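Local coordinates for putative type VI secretion protein (Escherichia coli, PDB 4PS2) that probably forms, as TssB together with TssC, the contractile sheath of a type VI secretion system, this chain being the C-terminal helical part of TssB, at residues L36-K40 and A41-D45; N46-F49 and R50-L53; I23-L26 and K27-A31. All coordinates share one frame; numbering follows the deposited sequence.

Overall arrangement
The three contacts follow helix 16-40 into helix 46-57. Contact 3 lies in the middle of the long first helix, contact 1 ends that helix and makes the turn, and contact 2 is the start of the next, which runs back antiparallel. Contacts 1 and 2 touch: Leu39 CB is 3.8 Å from Phe49 CD1, and Leu44 CD1 is equally far, 3.8 Å, from Phe49 CB. Contact 3 stands apart, its centre about 19 Å from that of contact 1 and about 17 Å from that of contact 2. It is the contact near the metal, with the Arg25 side chain about 6 Å from a bound zinc ion.

Contact 1 (L36-K40 and A41-D45); sequences LRDLK and ANLLD
The isobutyl group of Leu44 overlaps the side of the last helical turn, its CD2 lying 3.7 Å from Asp38 CB while CD1 reaches to 4.0 Å from Leu39 N. The chain is extended at Leu44, and chi1 of 35°, short of the staggered value, turns CG toward the backbone N and brings both methyls against the helix end, one against Asp38 CB, the other against the backbone of Leu39. A branched apolar residue suits this place because it covers the helix end where the backbone turns away. The helix itself stops in a Schellman motif. Leu43 N donates to Asp38 O at 2.8 Å, a bond that spans one residue more than a helical one, and inside it Asn42 N reaches Leu39 O at 3.0 Å. The inner donor sits above the carbonyl plane, 65° out of it, and does not meet a lone pair. One step earlier, Ala41 N still makes an ordinary helical bond to Arg37 O. Asn42 takes the positive phi of 61° that the C-prime position demands, a conformation asparagine adopts more readily than most residues with a side chain. Beyond it the Leu43 side chain crosses that of Asp38 at about a right angle, with CD1 4.2 Å from Asp38 OD1. Asp45 then serves as the N-cap of the next helix, its OD1 also bonded to Thr48 OG1. The turn thus joins helix 16-40 to helix 46-57, with Leu39 and Leu44 both packed on Phe49 of the second helix and Leu39 also touching Ala78 of the C-terminal tail.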
ATOM      1  N   LEU A  36       5.269  -7.141  -2.093  1.00 20.61           N
ATOM      2  CA  LEU A  36       4.885  -8.549  -1.888  1.00 20.65           C
ATOM      3  C   LEU A  36       5.285  -9.403  -3.094  1.00 23.67           C
ATOM      4  O   LEU A  36       5.698 -10.543  -2.917  1.00 23.99           O
ATOM      5  CB  LEU A  36       3.382  -8.689  -1.638  1.00 21.10           C
ATOM      6  CG  LEU A  36       2.863  -8.246  -0.264  1.00 26.12           C
ATOM      7  CD1 LEU A  36       1.335  -8.070  -0.309  1.00 25.89           C
ATOM      8  CD2 LEU A  36       3.234  -9.266   0.820  1.00 28.62           C
ATOM      9  N   ARG A  37       5.180  -8.860  -4.315  1.00 20.32           N
ATOM     10  CA  ARG A  37       5.575  -9.601  -5.512  1.00 19.91           C
ATOM     11  C   ARG A  37       7.085  -9.830  -5.496  1.00 23.33           C
ATOM     12  O   ARG A  37       7.533 -10.926  -5.828  1.00 23.33           O
ATOM     13  CB  ARG A  37       5.123  -8.882  -6.789  1.00 21.21           C
ATOM     14  CG  ARG A  37       3.592  -8.895  -6.942  1.00 29.84           C
ATOM     15  CD  ARG A  37       3.075  -8.181  -8.186  1.00 31.20           C
ATOM     16  NE  ARG A  37       3.449  -8.922  -9.389  1.00 40.84           N
ATOM     17  CZ  ARG A  37       2.814  -9.996  -9.852  1.00 49.96           C
ATOM     18  NH1 ARG A  37       1.715 -10.441  -9.245  1.00 35.29           N
ATOM     19  NH2 ARG A  37       3.260 -10.622 -10.927  1.00 38.11           N
ATOM     20  N   ASP A  38       7.863  -8.808  -5.076  1.00 20.82           N
ATOM     21  CA  ASP A  38       9.330  -8.881  -4.950  1.00 20.79           C
ATOM     22  C   ASP A  38       9.702  -9.969  -3.954  1.00 23.23           C
ATOM     23  O   ASP A  38      10.515 -10.838  -4.271  1.00 25.20           O
ATOM     24  CB  ASP A  38       9.914  -7.519  -4.500  1.00 22.20           C
ATOM     25  CG  ASP A  38       9.869  -6.428  -5.560  1.00 33.40           C
ATOM     26  OD1 ASP A  38       9.756  -6.765  -6.759  1.00 33.35           O
ATOM     27  OD2 ASP A  38       9.916  -5.230  -5.186  1.00 35.38           O
ATOM     28  N   LEU A  39       9.068  -9.956  -2.774  1.00 18.66           N
ATOM     29  CA  LEU A  39       9.289 -10.963  -1.741  1.00 18.83           C
ATOM     30  C   LEU A  39       8.944 -12.375  -2.259  1.00 24.60           C
ATOM     31  O   LEU A  39       9.760 -13.294  -2.112  1.00 22.94           O
ATOM     32  CB  LEU A  39       8.443 -10.663  -0.503  1.00 19.31           C
ATOM     33  CG  LEU A  39       8.595 -11.672   0.652  1.00 25.22           C
ATOM     34  CD1 LEU A  39       9.907 -11.463   1.401  1.00 26.08           C
ATOM     35  CD2 LEU A  39       7.425 -11.579   1.618  1.00 27.45           C
ATOM     36  N   LYS A  40       7.726 -12.543  -2.827  1.00 21.85           N
ATOM     37  CA  LYS A  40       7.274 -13.854  -3.322  1.00 22.74           C
ATOM     38  C   LYS A  40       8.114 -14.386  -4.474  1.00 27.14           C
ATOM     39  O   LYS A  40       8.248 -15.602  -4.593  1.00 28.31           O
ATOM     40  CB  LYS A  40       5.768 -13.875  -3.635  1.00 24.76           C
ATOM     41  CG  LYS A  40       4.891 -13.723  -2.381  1.00 36.97           C
ATOM     42  CD  LYS A  40       3.440 -13.424  -2.736  1.00 43.27           C
ATOM     43  CE  LYS A  40       2.627 -12.850  -1.593  1.00 53.99           C
ATOM     44  NZ  LYS A  40       2.215 -13.884  -0.614  1.00 61.93           N
ATOM     45  N   ALA A  41       8.699 -13.494  -5.314  1.00 23.21           N
ATOM     46  CA  ALA A  41       9.587 -13.920  -6.406  1.00 22.44           C
ATOM     47  C   ALA A  41      11.037 -14.029  -5.929  1.00 24.81           C
ATOM     48  O   ALA A  41      11.931 -14.257  -6.741  1.00 24.40           O
ATOM     49  CB  ALA A  41       9.479 -12.985  -7.601  1.00 23.16           C
ATOM     50  N   ASN A  42      11.271 -13.868  -4.606  1.00 22.32           N
ATOM     51  CA  ASN A  42      12.579 -13.940  -3.949  1.00 22.78           C
ATOM     52  C   ASN A  42      13.601 -12.892  -4.438  1.00 27.90           C
ATOM     53  O   ASN A  42      14.813 -13.117  -4.338  1.00 27.01           O
ATOM     54  CB  ASN A  42      13.140 -15.369  -4.048  1.00 27.25           C
ATOM     55  CG  ASN A  42      13.069 -16.097  -2.746  1.00 59.95           C
ATOM     56  OD1 ASN A  42      13.945 -15.959  -1.884  1.00 54.20           O
ATOM     57  ND2 ASN A  42      11.997 -16.848  -2.560  1.00 57.39           N
ATOM     58  N   LEU A  43      13.116 -11.720  -4.903  1.00 23.27           N
ATOM     59  CA  LEU A  43      13.977 -10.660  -5.426  1.00 23.01           C
ATOM     60  C   LEU A  43      14.629  -9.819  -4.344  1.00 28.60           C
ATOM     61  O   LEU A  43      15.627  -9.161  -4.614  1.00 27.56           O
ATOM     62  CB  LEU A  43      13.248  -9.807  -6.491  1.00 23.09           C
ATOM     63  CG  LEU A  43      12.893 -10.568  -7.761  1.00 27.80           C
ATOM     64  CD1 LEU A  43      11.938  -9.766  -8.621  1.00 26.97           C
ATOM     65  CD2 LEU A  43      14.149 -10.966  -8.532  1.00 30.59           C
ATOM     66  N   LEU A  44      14.121  -9.902  -3.099  1.00 27.54           N
ATOM     67  CA  LEU A  44      14.755  -9.232  -1.969  1.00 28.41           C
ATOM     68  C   LEU A  44      14.693 -10.110  -0.745  1.00 32.70           C
ATOM     69  O   LEU A  44      13.824 -10.977  -0.667  1.00 32.81           O
ATOM     70  CB  LEU A  44      14.202  -7.811  -1.704  1.00 29.12           C
ATOM     71  CG  LEU A  44      12.735  -7.555  -1.957  1.00 33.79           C
ATOM     72  CD1 LEU A  44      11.892  -7.998  -0.783  1.00 36.46           C
ATOM     73  CD2 LEU A  44      12.508  -6.113  -2.257  1.00 34.57           C
ATOM     74  N   ASP A  45      15.627  -9.920   0.196  1.00 28.85           N
ATOM     75  CA  ASP A  45      15.647 -10.711   1.420  1.00 28.08           C
ATOM     76  C   ASP A  45      14.692 -10.108   2.458  1.00 30.31           C
ATOM     77  O   ASP A  45      14.206  -8.990   2.263  1.00 28.58           O
ATOM     78  CB  ASP A  45      17.084 -10.859   1.960  1.00 30.23           C
ATOM     79  CG  ASP A  45      17.801  -9.574   2.333  1.00 43.37           C
ATOM     80  OD1 ASP A  45      17.199  -8.491   2.197  1.00 42.57           O
ATOM     81  OD2 ASP A  45      18.959  -9.654   2.784  1.00 54.09           O
TER

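Contact 2 (N46-F49 and R50-L53); sequences NVTF and RKEL
The backbone here is regular alpha-helix, with the N-H groups of Arg50, Lys51, Glu52 and Leu53 each bonded to the carbonyl four residues earlier, Glu52 N to Thr48 O at 2.9 Å. Arg50 folds back over the turn that precedes it. Its CG stands beside the backbone N and the chain bends at chi3, -58°, which brings the guanidinium over the Asn46 carbonyl: Asn46 O lies 3.6 Å above the plane of the guanidinium group, offset toward its rim. This is a contact with the face rather than a hydrogen bond, although the carbonyl dipole and the positive charge should attract. NH1 comes to 3.5 Å from Asn46 CB, and NH2 to 3.9 Å from Val47 CA. Farther out, NH1 makes a weak hydrogen bond to Ala78 O and a long, weak ion pair with the terminal carboxylate of Trp79. Exchanging this arginine for an alanine would probably cost the Trp79 carboxylate this weak cationic partner and uncover the first turn at Asn46 and Val47. Thr48 divides its two branches: OG1 bonds to Asp45 OD1, whereas CG2 lies alongside Glu52, 4.1 Å from its CG. On the inner side, Phe49 CE2 approaches Leu53 CD2 at 4.3 Å, and both side chains are buried, Phe49 against Leu35 and Val74, Leu53 against Met32 and Trp79. With a capped start, mostly polar side chains outward (Val47 is an exception) and Phe49 and Leu53 inward, this is the amphipathic second arm of an antiparallel helical hairpin within a small helix bundle.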
ATOM      1  N   ASN A  46      14.443 -10.841   3.563  1.00 26.75           N
ATOM      2  CA  ASN A  46      13.537 -10.441   4.635  1.00 26.15           C
ATOM      3  C   ASN A  46      13.884  -9.112   5.280  1.00 29.38           C
ATOM      4  O   ASN A  46      12.968  -8.380   5.636  1.00 28.93           O
ATOM      5  CB  ASN A  46      13.454 -11.527   5.713  1.00 24.49           C
ATOM      6  CG  ASN A  46      12.695 -12.788   5.340  1.00 44.64           C
ATOM      7  OD1 ASN A  46      11.948 -12.864   4.354  1.00 33.20           O
ATOM      8  ND2 ASN A  46      12.842 -13.803   6.165  1.00 36.63           N
ATOM      9  N   VAL A  47      15.181  -8.819   5.485  1.00 26.10           N
ATOM     10  CA  VAL A  47      15.615  -7.559   6.114  1.00 25.70           C
ATOM     11  C   VAL A  47      15.202  -6.335   5.251  1.00 25.54           C
ATOM     12  O   VAL A  47      14.728  -5.339   5.807  1.00 22.55           O
ATOM     13  CB  VAL A  47      17.121  -7.548   6.540  1.00 30.67           C
ATOM     14  CG1 VAL A  47      18.039  -7.684   5.344  1.00 31.01           C
ATOM     15  CG2 VAL A  47      17.489  -6.284   7.323  1.00 31.01           C
ATOM     16  N   THR A  48      15.402  -6.415   3.913  1.00 20.65           N
ATOM     17  CA  THR A  48      15.032  -5.331   2.987  1.00 20.50           C
ATOM     18  C   THR A  48      13.503  -5.212   2.965  1.00 23.71           C
ATOM     19  O   THR A  48      12.980  -4.109   3.076  1.00 23.94           O
ATOM     20  CB  THR A  48      15.566  -5.593   1.567  1.00 27.37           C
ATOM     21  OG1 THR A  48      16.968  -5.839   1.638  1.00 27.47           O
ATOM     22  CG2 THR A  48      15.289  -4.407   0.583  1.00 23.86           C
ATOM     23  N   PHE A  49      12.803  -6.351   2.840  1.00 20.08           N
ATOM     24  CA  PHE A  49      11.346  -6.400   2.856  1.00 19.98           C
ATOM     25  C   PHE A  49      10.801  -5.630   4.068  1.00 22.95           C
ATOM     26  O   PHE A  49       9.934  -4.781   3.881  1.00 21.18           O
ATOM     27  CB  PHE A  49      10.829  -7.867   2.892  1.00 21.76           C
ATOM     28  CG  PHE A  49       9.324  -7.939   3.060  1.00 22.45           C
ATOM     29  CD1 PHE A  49       8.480  -7.754   1.973  1.00 25.52           C
ATOM     30  CD2 PHE A  49       8.756  -8.120   4.316  1.00 23.38           C
ATOM     31  CE1 PHE A  49       7.088  -7.776   2.136  1.00 26.45           C
ATOM     32  CE2 PHE A  49       7.368  -8.089   4.485  1.00 26.18           C
ATOM     33  CZ  PHE A  49       6.546  -7.922   3.395  1.00 24.83           C
ATOM     34  N   ARG A  50      11.282  -5.951   5.309  1.00 18.64           N
ATOM     35  CA  ARG A  50      10.773  -5.288   6.531  1.00 18.69           C
ATOM     36  C   ARG A  50      11.086  -3.792   6.555  1.00 23.20           C
ATOM     37  O   ARG A  50      10.280  -3.033   7.060  1.00 22.58           O
ATOM     38  CB  ARG A  50      11.296  -5.942   7.816  1.00 19.58           C
ATOM     39  CG  ARG A  50      10.674  -7.314   8.089  1.00 30.15           C
ATOM     40  CD  ARG A  50      11.053  -7.891   9.450  1.00 33.26           C
ATOM     41  NE  ARG A  50      12.503  -8.022   9.632  1.00 27.48           N
ATOM     42  CZ  ARG A  50      13.199  -9.113   9.335  1.00 40.49           C
ATOM     43  NH1 ARG A  50      12.595 -10.177   8.820  1.00 30.80           N
ATOM     44  NH2 ARG A  50      14.508  -9.147   9.540  1.00 28.07           N
ATOM     45  N   LYS A  51      12.252  -3.382   6.028  1.00 19.13           N
ATOM     46  CA  LYS A  51      12.665  -1.972   5.961  1.00 20.12           C
ATOM     47  C   LYS A  51      11.733  -1.200   5.011  1.00 24.60           C
ATOM     48  O   LYS A  51      11.285  -0.089   5.332  1.00 23.89           O
ATOM     49  CB  LYS A  51      14.126  -1.904   5.470  1.00 23.15           C
ATOM     50  CG  LYS A  51      14.676  -0.482   5.259  1.00 41.71           C
ATOM     51  CD  LYS A  51      16.024  -0.479   4.508  1.00 51.40           C
ATOM     52  CE  LYS A  51      15.885  -0.588   3.005  1.00 52.42           C
ATOM     53  NZ  LYS A  51      17.185  -0.878   2.343  1.00 61.71           N
ATOM     54  N   GLU A  52      11.445  -1.792   3.833  1.00 20.26           N
ATOM     55  CA  GLU A  52      10.552  -1.180   2.856  1.00 18.67           C
ATOM     56  C   GLU A  52       9.108  -1.164   3.338  1.00 21.88           C
ATOM     57  O   GLU A  52       8.376  -0.236   3.026  1.00 21.09           O
ATOM     58  CB  GLU A  52      10.670  -1.874   1.502  1.00 19.80           C
ATOM     59  CG  GLU A  52      12.067  -1.817   0.907  1.00 27.72           C
ATOM     60  CD  GLU A  52      12.590  -0.440   0.565  1.00 39.76           C
ATOM     61  OE1 GLU A  52      11.777   0.502   0.451  1.00 31.19           O
ATOM     62  OE2 GLU A  52      13.825  -0.300   0.432  1.00 43.46           O
ATOM     63  N   LEU A  53       8.704  -2.154   4.088  1.00 20.10           N
ATOM     64  CA  LEU A  53       7.368  -2.226   4.566  1.00 20.87           C
ATOM     65  C   LEU A  53       7.106  -1.090   5.499  1.00 24.51           C
ATOM     66  O   LEU A  53       6.113  -0.463   5.401  1.00 23.99           O
ATOM     67  CB  LEU A  53       7.114  -3.522   5.274  1.00 21.34           C
ATOM     68  CG  LEU A  53       5.755  -3.662   5.927  1.00 25.60           C
ATOM     69  CD1 LEU A  53       4.670  -3.743   4.915  1.00 25.84           C
ATOM     70  CD2 LEU A  53       5.742  -4.829   6.856  1.00 30.32           C
TER
HETATM   71  O   HOH W   1      18.549  -3.724   3.649  1.00 47.20           O

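Contact 3 (I23-L26 and K27-A31); sequences IPRL and KAMLA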
ATOM      1  N   ILE A  23      -5.621   9.221  -2.819  1.00 26.79           N
ATOM      2  CA  ILE A  23      -4.271   9.178  -3.435  1.00 26.51           C
ATOM      3  C   ILE A  23      -3.227   8.436  -2.547  1.00 27.81           C
ATOM      4  O   ILE A  23      -2.634   7.486  -3.047  1.00 27.60           O
ATOM      5  CB  ILE A  23      -3.772  10.581  -3.920  1.00 29.86           C
ATOM      6  CG1 ILE A  23      -4.652  11.188  -5.050  1.00 30.08           C
ATOM      7  CG2 ILE A  23      -2.261  10.609  -4.266  1.00 30.41           C
ATOM      8  CD1 ILE A  23      -4.950  10.350  -6.249  1.00 34.76           C
ATOM      9  N   PRO A  24      -3.014   8.789  -1.249  1.00 22.90           N
ATOM     10  CA  PRO A  24      -2.036   8.035  -0.430  1.00 21.73           C
ATOM     11  C   PRO A  24      -2.419   6.565  -0.202  1.00 24.35           C
ATOM     12  O   PRO A  24      -1.537   5.707  -0.118  1.00 23.33           O
ATOM     13  CB  PRO A  24      -2.008   8.803   0.905  1.00 23.22           C
ATOM     14  CG  PRO A  24      -2.643  10.109   0.624  1.00 28.04           C
ATOM     15  CD  PRO A  24      -3.631   9.878  -0.452  1.00 24.52           C
ATOM     16  N   ARG A  25      -3.722   6.275  -0.125  1.00 20.13           N
ATOM     17  CA  ARG A  25      -4.237   4.918   0.056  1.00 20.29           C
ATOM     18  C   ARG A  25      -3.856   4.048  -1.142  1.00 22.92           C
ATOM     19  O   ARG A  25      -3.294   2.968  -0.965  1.00 22.18           O
ATOM     20  CB  ARG A  25      -5.761   4.959   0.273  1.00 22.04           C
ATOM     21  CG  ARG A  25      -6.455   3.597   0.260  1.00 29.19           C
ATOM     22  CD  ARG A  25      -7.974   3.710   0.403  1.00 27.82           C
ATOM     23  NE  ARG A  25      -8.579   2.379   0.319  1.00 30.64           N
ATOM     24  CZ  ARG A  25      -9.017   1.811  -0.800  1.00 38.08           C
ATOM     25  NH1 ARG A  25      -8.999   2.479  -1.944  1.00 26.45           N
ATOM     26  NH2 ARG A  25      -9.507   0.581  -0.776  1.00 28.54           N
ATOM     27  N   LEU A  26      -4.139   4.525  -2.356  1.00 19.59           N
ATOM     28  CA  LEU A  26      -3.809   3.811  -3.590  1.00 19.64           C
ATOM     29  C   LEU A  26      -2.308   3.676  -3.818  1.00 23.96           C
ATOM     30  O   LEU A  26      -1.849   2.659  -4.355  1.00 22.86           O
ATOM     31  CB  LEU A  26      -4.479   4.473  -4.790  1.00 20.37           C
ATOM     32  CG  LEU A  26      -5.991   4.269  -4.840  1.00 26.88           C
ATOM     33  CD1 LEU A  26      -6.590   5.173  -5.855  1.00 28.02           C
ATOM     34  CD2 LEU A  26      -6.361   2.810  -5.141  1.00 27.92           C
ATOM     35  N   LYS A  27      -1.543   4.687  -3.397  1.00 19.40           N
ATOM     36  CA  LYS A  27      -0.088   4.668  -3.499  1.00 18.05           C
ATOM     37  C   LYS A  27       0.460   3.570  -2.572  1.00 20.51           C
ATOM     38  O   LYS A  27       1.311   2.793  -2.997  1.00 18.32           O
ATOM     39  CB  LYS A  27       0.492   6.027  -3.097  1.00 18.28           C
ATOM     40  CG  LYS A  27       2.003   6.162  -3.348  1.00 32.81           C
ATOM     41  CD  LYS A  27       2.556   7.395  -2.607  1.00 41.43           C
ATOM     42  CE  LYS A  27       4.018   7.660  -2.867  1.00 56.76           C
ATOM     43  NZ  LYS A  27       4.907   6.759  -2.087  1.00 66.83           N
ATOM     44  N   ALA A  28      -0.040   3.499  -1.319  1.00 17.47           N
ATOM     45  CA  ALA A  28       0.380   2.460  -0.372  1.00 18.09           C
ATOM     46  C   ALA A  28       0.032   1.053  -0.900  1.00 20.50           C
ATOM     47  O   ALA A  28       0.863   0.157  -0.822  1.00 18.43           O
ATOM     48  CB  ALA A  28      -0.257   2.698   0.992  1.00 19.00           C
ATOM     49  N   MET A  29      -1.180   0.879  -1.458  1.00 17.30           N
ATOM     50  CA  MET A  29      -1.662  -0.380  -2.032  1.00 17.44           C
ATOM     51  C   MET A  29      -0.795  -0.852  -3.216  1.00 21.20           C
ATOM     52  O   MET A  29      -0.523  -2.053  -3.328  1.00 20.14           O
ATOM     53  CB  MET A  29      -3.118  -0.214  -2.495  1.00 20.26           C
ATOM     54  CG  MET A  29      -4.142  -0.276  -1.341  1.00 23.72           C
ATOM     55  SD  MET A  29      -5.781   0.302  -1.877  1.00 28.27           S
ATOM     56  CE  MET A  29      -6.300  -1.039  -2.813  1.00 26.19           C
ATOM     57  N   LEU A  30      -0.395   0.081  -4.117  1.00 18.41           N
ATOM     58  CA  LEU A  30       0.439  -0.287  -5.254  1.00 16.72           C
ATOM     59  C   LEU A  30       1.872  -0.595  -4.770  1.00 19.81           C
ATOM     60  O   LEU A  30       2.458  -1.589  -5.207  1.00 20.05           O
ATOM     61  CB  LEU A  30       0.421   0.775  -6.358  1.00 16.53           C
ATOM     62  CG  LEU A  30       1.258   0.463  -7.607  1.00 20.83           C
ATOM     63  CD1 LEU A  30       0.809  -0.851  -8.292  1.00 20.46           C
ATOM     64  CD2 LEU A  30       1.233   1.641  -8.587  1.00 22.95           C
ATOM     65  N   ALA A  31       2.416   0.220  -3.859  1.00 15.10           N
ATOM     66  CA  ALA A  31       3.760  -0.051  -3.311  1.00 16.13           C
ATOM     67  C   ALA A  31       3.803  -1.398  -2.549  1.00 22.27           C
ATOM     68  O   ALA A  31       4.797  -2.133  -2.617  1.00 20.19           O
ATOM     69  CB  ALA A  31       4.199   1.086  -2.406  1.00 16.88           C
TER
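Over one face of the Arg25 guanidinium lies the sulfur of Met29, its SD 3.7 Å above the plane and over the centre of the group. The two residues are four apart on an alpha-helix, the central part of the long helix of a helical bundle, so they stand one turn from each other on the same side. Arg25 has CG anti to its own N, chi1 171°, and runs extended to NE; a quarter turn at chi4, -92°, then presents the flat face to the thioether. Met29 answers with a bend at chi3 that brings its CE to 4.1 Å from Arg25 NH2. A soft, polarisable sulfur suits this place, since it can lie against a cationic plane without needing a hydrogen bond. Leu26, three residues back, adds an apolar neighbour, with CD2 4.2 Å from Met29 SD in a direction roughly perpendicular to that of the guanidinium. Beneath, the backbone is bonded in regular i to i+4 fashion. Pro24 has no N-H to give to the preceding turn, and the helix is kinked there, yet its carbonyl still accepts Ala28 N at 2.9 Å. The small Ala28 is buried against Leu70 of helix 64-71, while Arg25 touches Leu66 of the same helix. The Arg25 side chain lies about 6 Å from that of Glu69, a zinc-binding residue in this protein, and about 6 Å from a bound zinc ion. Close to the backbone, Met29 CG rests 3.4 Å from Arg25 O, the same oxygen that accepts Met29 N at 3.0 Å.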